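Local coordinates for phist (Plasmodium falciparum, PDB 4JLE), which binds the virulence factor PfEMP1, probably through its intracellular ATS segment, and comigrates with it to knobs on the surface of infected erythrocytes, at the interface of chains A and B. Residues are numbered along the deposited sequence; one frame, centred on the assembly and turned at random. Chains: chain A/B, Phist.

Contact 1 and contact 2 lie about 24 Å apart, measured between the centres of their C-alpha atoms, at the same end of the two-fold symmetric pair. Both involve strand 34-35 (34-36 in chain B) of one chain and, from the other, the start of the long last helix of the domain, which begins at residue 117, with the chains exchanged: residues 35 and 117 occur in each. Contact 1 shows the strand pairing, while contact 2 follows the helix inward to an apolar layer against helix 37-72. The long helix of each copy thus packs on its partner's bundle, which suggests a domain-swapped dimer, although the structure alone does not show that it forms in the cell.

Contact 1: the interface of chains A and B. Residues chain A 33-36; chain B 113-117.
A:Phe34 and A:Ile35 pair with B:Glu116 and B:Cys115 in a short antiparallel beta bridge between two copies of the PHIST domain, a helical-bundle module of the Plasmodium RESA N-terminal family. Backbone bonds set the register. The amide N of A:Ile35 donates to the carbonyl O of B:Cys115 at 3.0 Å, and the return bond from B:Cys115 to A:Ile35 is weak. Where the strand of chain B passes into helix 117-163, the amide N of B:Arg117 gives a nearly straight bond to O of A:Glu33 at 3.1 Å. This amide belongs to the first residue of the helix, so chain A supplies an acceptor at the helix start.

A second polar link comes from the side chain of B:Arg117. Its CG lies anti to the backbone N (chi1 -161°), and the chain then bends at chi3 (-69°), folding the guanidinium back over the strand of chain A. There NH2 donates to the backbone O of A:Phe34 at 2.9 Å, approaching from above the carbonyl plane, 36° out of it. Backbone amide and side chain of one arginine therefore grip successive carbonyls, those of A:Glu33 and A:Phe34.

Apolar packing falls on either side of this pairing. A:Ile35 crosses the arginine at about a right angle and sets CB over the centre of one guanidinium face, 3.9 Å from CZ of B:Arg117. Its branches diverge from there: CD1 reaches NH1 of B:Arg117 at 3.4 Å, whereas CG2 turns to the carbonyl O of B:Cys115. A:Phe34 instead meets B:Leu114 chiefly through its CB, which lies 3.6 Å from methyl CD2 of that leucine. The two side chains cross, and the other methyl, CD1, approaches CG at the root of the phenyl ring at 4.1 Å.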
loop_
_atom_site.group_PDB
_atom_site.type_symbol
_atom_site.label_atom_id
_atom_site.label_comp_id
_atom_site.label_asym_id
_atom_site.label_seq_id
_atom_site.Cartn_x
_atom_site.Cartn_y
_atom_site.Cartn_z
ATOM N N GLU A 33 12.262 26.746 -18.639
ATOM C CA GLU A 33 13.401 25.887 -18.322
ATOM C C GLU A 33 13.241 25.119 -17.009
ATOM O O GLU A 33 13.767 24.007 -16.868
ATOM C CB GLU A 33 14.671 26.723 -18.245
ATOM C CG GLU A 33 15.802 26.118 -19.035
ATOM C CD GLU A 33 16.919 27.110 -19.287
ATOM O OE1 GLU A 33 17.899 27.099 -18.511
ATOM O OE2 GLU A 33 16.821 27.888 -20.266
ATOM N N PHE A 34 12.582 25.739 -16.035
ATOM C CA PHE A 34 12.401 25.145 -14.725
ATOM C C PHE A 34 10.935 25.003 -14.424
ATOM O O PHE A 34 10.104 25.699 -15.035
ATOM C CB PHE A 34 13.089 25.990 -13.644
ATOM C CG PHE A 34 14.540 26.294 -13.905
ATOM C CD1 PHE A 34 15.535 25.423 -13.480
ATOM C CD2 PHE A 34 14.917 27.461 -14.567
ATOM C CE1 PHE A 34 16.883 25.715 -13.713
ATOM C CE2 PHE A 34 16.259 27.739 -14.820
ATOM C CZ PHE A 34 17.232 26.871 -14.383
ATOM N N ILE A 35 10.624 24.132 -13.437
ATOM C CA ILE A 35 9.256 23.912 -12.981
ATOM C C ILE A 35 9.197 24.095 -11.443
ATOM O O ILE A 35 10.059 23.591 -10.727
ATOM C CB ILE A 35 8.684 22.528 -13.495
ATOM C CG1 ILE A 35 7.195 22.343 -13.186
ATOM C CG2 ILE A 35 9.499 21.325 -13.059
ATOM C CD1 ILE A 35 6.392 21.478 -14.181
ATOM N N ASN A 36 8.181 24.843 -10.959
ATOM C CA ASN A 36 7.939 25.110 -9.531
ATOM C C ASN A 36 7.113 23.974 -8.873
ATOM O O ASN A 36 6.648 23.064 -9.572
ATOM C CB ASN A 36 7.244 26.480 -9.331
ATOM C CG ASN A 36 5.921 26.673 -10.051
ATOM O OD1 ASN A 36 4.940 25.951 -9.837
ATOM N ND2 ASN A 36 5.847 27.693 -10.889
ATOM N N LYS B 113 13.543 25.739 -4.675
ATOM C CA LYS B 113 12.202 25.993 -5.233
ATOM C C LYS B 113 12.020 25.451 -6.667
ATOM O O LYS B 113 10.883 25.247 -7.079
ATOM C CB LYS B 113 11.890 27.519 -5.255
ATOM C CG LYS B 113 11.788 28.213 -3.893
ATOM C CD LYS B 113 10.362 28.222 -3.372
ATOM C CE LYS B 113 10.282 28.647 -1.924
ATOM N NZ LYS B 113 8.876 28.652 -1.432
ATOM N N LEU B 114 13.115 25.265 -7.438
ATOM C CA LEU B 114 13.044 24.884 -8.846
ATOM C C LEU B 114 13.791 23.615 -9.197
ATOM O O LEU B 114 14.789 23.278 -8.581
ATOM C CB LEU B 114 13.598 26.023 -9.733
ATOM C CG LEU B 114 12.747 27.282 -9.874
ATOM C CD1 LEU B 114 13.524 28.364 -10.561
ATOM C CD2 LEU B 114 11.421 27.010 -10.603
ATOM N N CYS B 115 13.321 22.950 -10.253
ATOM C CA CYS B 115 13.919 21.744 -10.809
ATOM C C CYS B 115 13.889 21.826 -12.317
ATOM O O CYS B 115 12.932 22.366 -12.905
ATOM C CB CYS B 115 13.201 20.497 -10.299
ATOM S SG CYS B 115 13.664 18.943 -11.135
ATOM N N GLU B 116 14.940 21.265 -12.931
ATOM C CA GLU B 116 15.087 21.218 -14.370
ATOM C C GLU B 116 13.887 20.466 -14.966
ATOM O O GLU B 116 13.616 19.328 -14.569
ATOM C CB GLU B 116 16.425 20.565 -14.749
ATOM C CG GLU B 116 16.913 21.000 -16.124
ATOM C CD GLU B 116 17.942 20.112 -16.804
ATOM O OE1 GLU B 116 18.117 18.941 -16.391
ATOM O OE2 GLU B 116 18.554 20.589 -17.787
ATOM N N ARG B 117 13.123 21.134 -15.848
ATOM C CA ARG B 117 11.935 20.549 -16.470
ATOM C C ARG B 117 12.260 19.231 -17.221
ATOM O O ARG B 117 11.445 18.318 -17.177
ATOM C CB ARG B 117 11.266 21.560 -17.416
ATOM C CG ARG B 117 9.816 21.218 -17.745
ATOM C CD ARG B 117 9.118 22.308 -18.530
ATOM N NE ARG B 117 8.896 23.500 -17.710
ATOM C CZ ARG B 117 7.752 23.795 -17.099
ATOM N NH1 ARG B 117 6.698 22.995 -17.219
ATOM N NH2 ARG B 117 7.650 24.897 -16.367
#

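Contact 2: the interface of chains A and B. Residues chain A 117, 120, 124; chain B 27-28, 35, 40, 43-44.
The start of helix 117-165 of chain A lies across chain B where the end of helix 21-28, strand 34-36 and the first turns of helix 37-72 come together. A:Phe120 is the central wedge. With CG anti to the backbone N (chi1 176°), its ring points away from its own helix towards B:Phe44, and the two side chains meet tip to tip. The rings are turned edge to face at 73°, CE1 of A:Phe120 standing 3.5 Å from CE2 of B:Phe44. On the other ring edge, CE2 of A:Phe120 touches methyl CD1 of B:Ile43 at 3.4 Å, while B:Met40 comes up on the CE1 side with its CG. Nearer the backbone, CB of A:Phe120 rests on methyl CG2 of B:Ile35 at 3.8 Å.

One helical turn further on, A:Leu124 spreads its two methyls. CD2 goes to CG1 of B:Ile28 at 3.5 Å and also touches CG2 of B:Ile43, whereas CD1 passes alongside B:Phe44 near CE1. At the rim, A:Arg117 reaches the final turn of helix 21-28, and B:Ile35 crosses it at about a right angle and sets CB over the centre of one guanidinium face. NH1 of A:Arg117 donates to the backbone O of B:Met27, a short 2.5 Å bond that is bent at the hydrogen, with this O tilted from the guanidinium plane.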
loop_
_atom_site.group_PDB
_atom_site.type_symbol
_atom_site.label_atom_id
_atom_site.label_comp_id
_atom_site.label_asym_id
_atom_site.label_seq_id
_atom_site.Cartn_x
_atom_site.Cartn_y
_atom_site.Cartn_z
ATOM N N ARG A 117 23.618 19.202 6.374
ATOM C CA ARG A 117 23.316 18.110 7.316
ATOM C C ARG A 117 22.298 18.521 8.407
ATOM O O ARG A 117 21.461 17.710 8.783
ATOM C CB ARG A 117 24.600 17.573 7.969
ATOM C CG ARG A 117 24.432 16.139 8.511
ATOM C CD ARG A 117 25.736 15.553 9.025
ATOM N NE ARG A 117 26.684 15.322 7.936
ATOM C CZ ARG A 117 26.893 14.149 7.361
ATOM N NH1 ARG A 117 26.267 13.070 7.797
ATOM N NH2 ARG A 117 27.746 14.042 6.353
ATOM N N PHE A 120 18.842 18.313 6.986
ATOM C CA PHE A 120 18.533 16.900 6.786
ATOM C C PHE A 120 18.106 16.262 8.122
ATOM O O PHE A 120 17.124 15.540 8.150
ATOM C CB PHE A 120 19.732 16.156 6.182
ATOM C CG PHE A 120 19.483 14.676 6.048
ATOM C CD1 PHE A 120 18.676 14.179 5.027
ATOM C CD2 PHE A 120 20.023 13.782 6.962
ATOM C CE1 PHE A 120 18.410 12.807 4.927
ATOM C CE2 PHE A 120 19.771 12.412 6.854
ATOM C CZ PHE A 120 18.975 11.932 5.831
ATOM N N LEU A 124 14.481 14.672 9.152
ATOM C CA LEU A 124 14.526 13.319 9.684
ATOM C C LEU A 124 13.858 13.233 11.053
ATOM O O LEU A 124 13.112 12.307 11.284
ATOM C CB LEU A 124 15.986 12.874 9.766
ATOM C CG LEU A 124 16.255 11.393 9.816
ATOM C CD1 LEU A 124 15.827 10.671 8.507
ATOM C CD2 LEU A 124 17.720 11.178 10.059
ATOM N N MET B 27 26.092 8.872 11.171
ATOM C CA MET B 27 25.856 9.679 9.985
ATOM C C MET B 27 24.998 10.888 10.311
ATOM O O MET B 27 25.354 11.995 9.908
ATOM C CB MET B 27 25.185 8.836 8.897
ATOM C CG MET B 27 26.152 8.042 8.073
ATOM S SD MET B 27 25.227 7.108 6.846
ATOM C CE MET B 27 26.383 7.018 5.624
ATOM N N ILE B 28 23.887 10.679 11.057
ATOM C CA ILE B 28 22.972 11.750 11.465
ATOM C C ILE B 28 23.725 12.806 12.293
ATOM O O ILE B 28 23.640 14.001 11.989
ATOM C CB ILE B 28 21.740 11.191 12.245
ATOM C CG1 ILE B 28 20.848 10.313 11.356
ATOM C CG2 ILE B 28 20.901 12.319 12.893
ATOM C CD1 ILE B 28 19.929 9.318 12.183
ATOM N N ILE B 35 25.783 16.787 3.754
ATOM C CA ILE B 35 25.520 15.371 3.601
ATOM C C ILE B 35 25.171 15.153 2.121
ATOM O O ILE B 35 24.364 15.906 1.546
ATOM C CB ILE B 35 24.445 14.829 4.600
ATOM C CG1 ILE B 35 24.356 13.269 4.545
ATOM C CG2 ILE B 35 23.060 15.538 4.479
ATOM C CD1 ILE B 35 23.543 12.621 5.733
ATOM N N MET B 40 22.254 10.136 2.348
ATOM C CA MET B 40 20.827 10.444 2.540
ATOM C C MET B 40 19.970 9.257 2.152
ATOM O O MET B 40 19.009 8.939 2.853
ATOM C CB MET B 40 20.412 11.682 1.723
ATOM C CG MET B 40 21.065 13.005 2.231
ATOM S SD MET B 40 20.291 14.438 1.417
ATOM C CE MET B 40 21.478 14.792 0.044
ATOM N N ILE B 43 20.328 6.416 4.748
ATOM C CA ILE B 43 19.541 6.732 5.943
ATOM C C ILE B 43 18.037 6.534 5.662
ATOM O O ILE B 43 17.344 5.966 6.502
ATOM C CB ILE B 43 19.859 8.172 6.499
ATOM C CG1 ILE B 43 21.292 8.252 7.076
ATOM C CG2 ILE B 43 18.859 8.593 7.598
ATOM C CD1 ILE B 43 21.835 9.692 7.247
ATOM N N PHE B 44 17.549 6.970 4.489
ATOM C CA PHE B 44 16.134 6.833 4.191
ATOM C C PHE B 44 15.757 5.368 3.993
ATOM O O PHE B 44 14.664 4.993 4.402
ATOM C CB PHE B 44 15.700 7.707 2.998
ATOM C CG PHE B 44 15.468 9.167 3.359
ATOM C CD1 PHE B 44 14.633 9.519 4.422
ATOM C CD2 PHE B 44 16.040 10.191 2.603
ATOM C CE1 PHE B 44 14.414 10.869 4.749
ATOM C CE2 PHE B 44 15.797 11.534 2.911
ATOM C CZ PHE B 44 14.998 11.862 3.992
#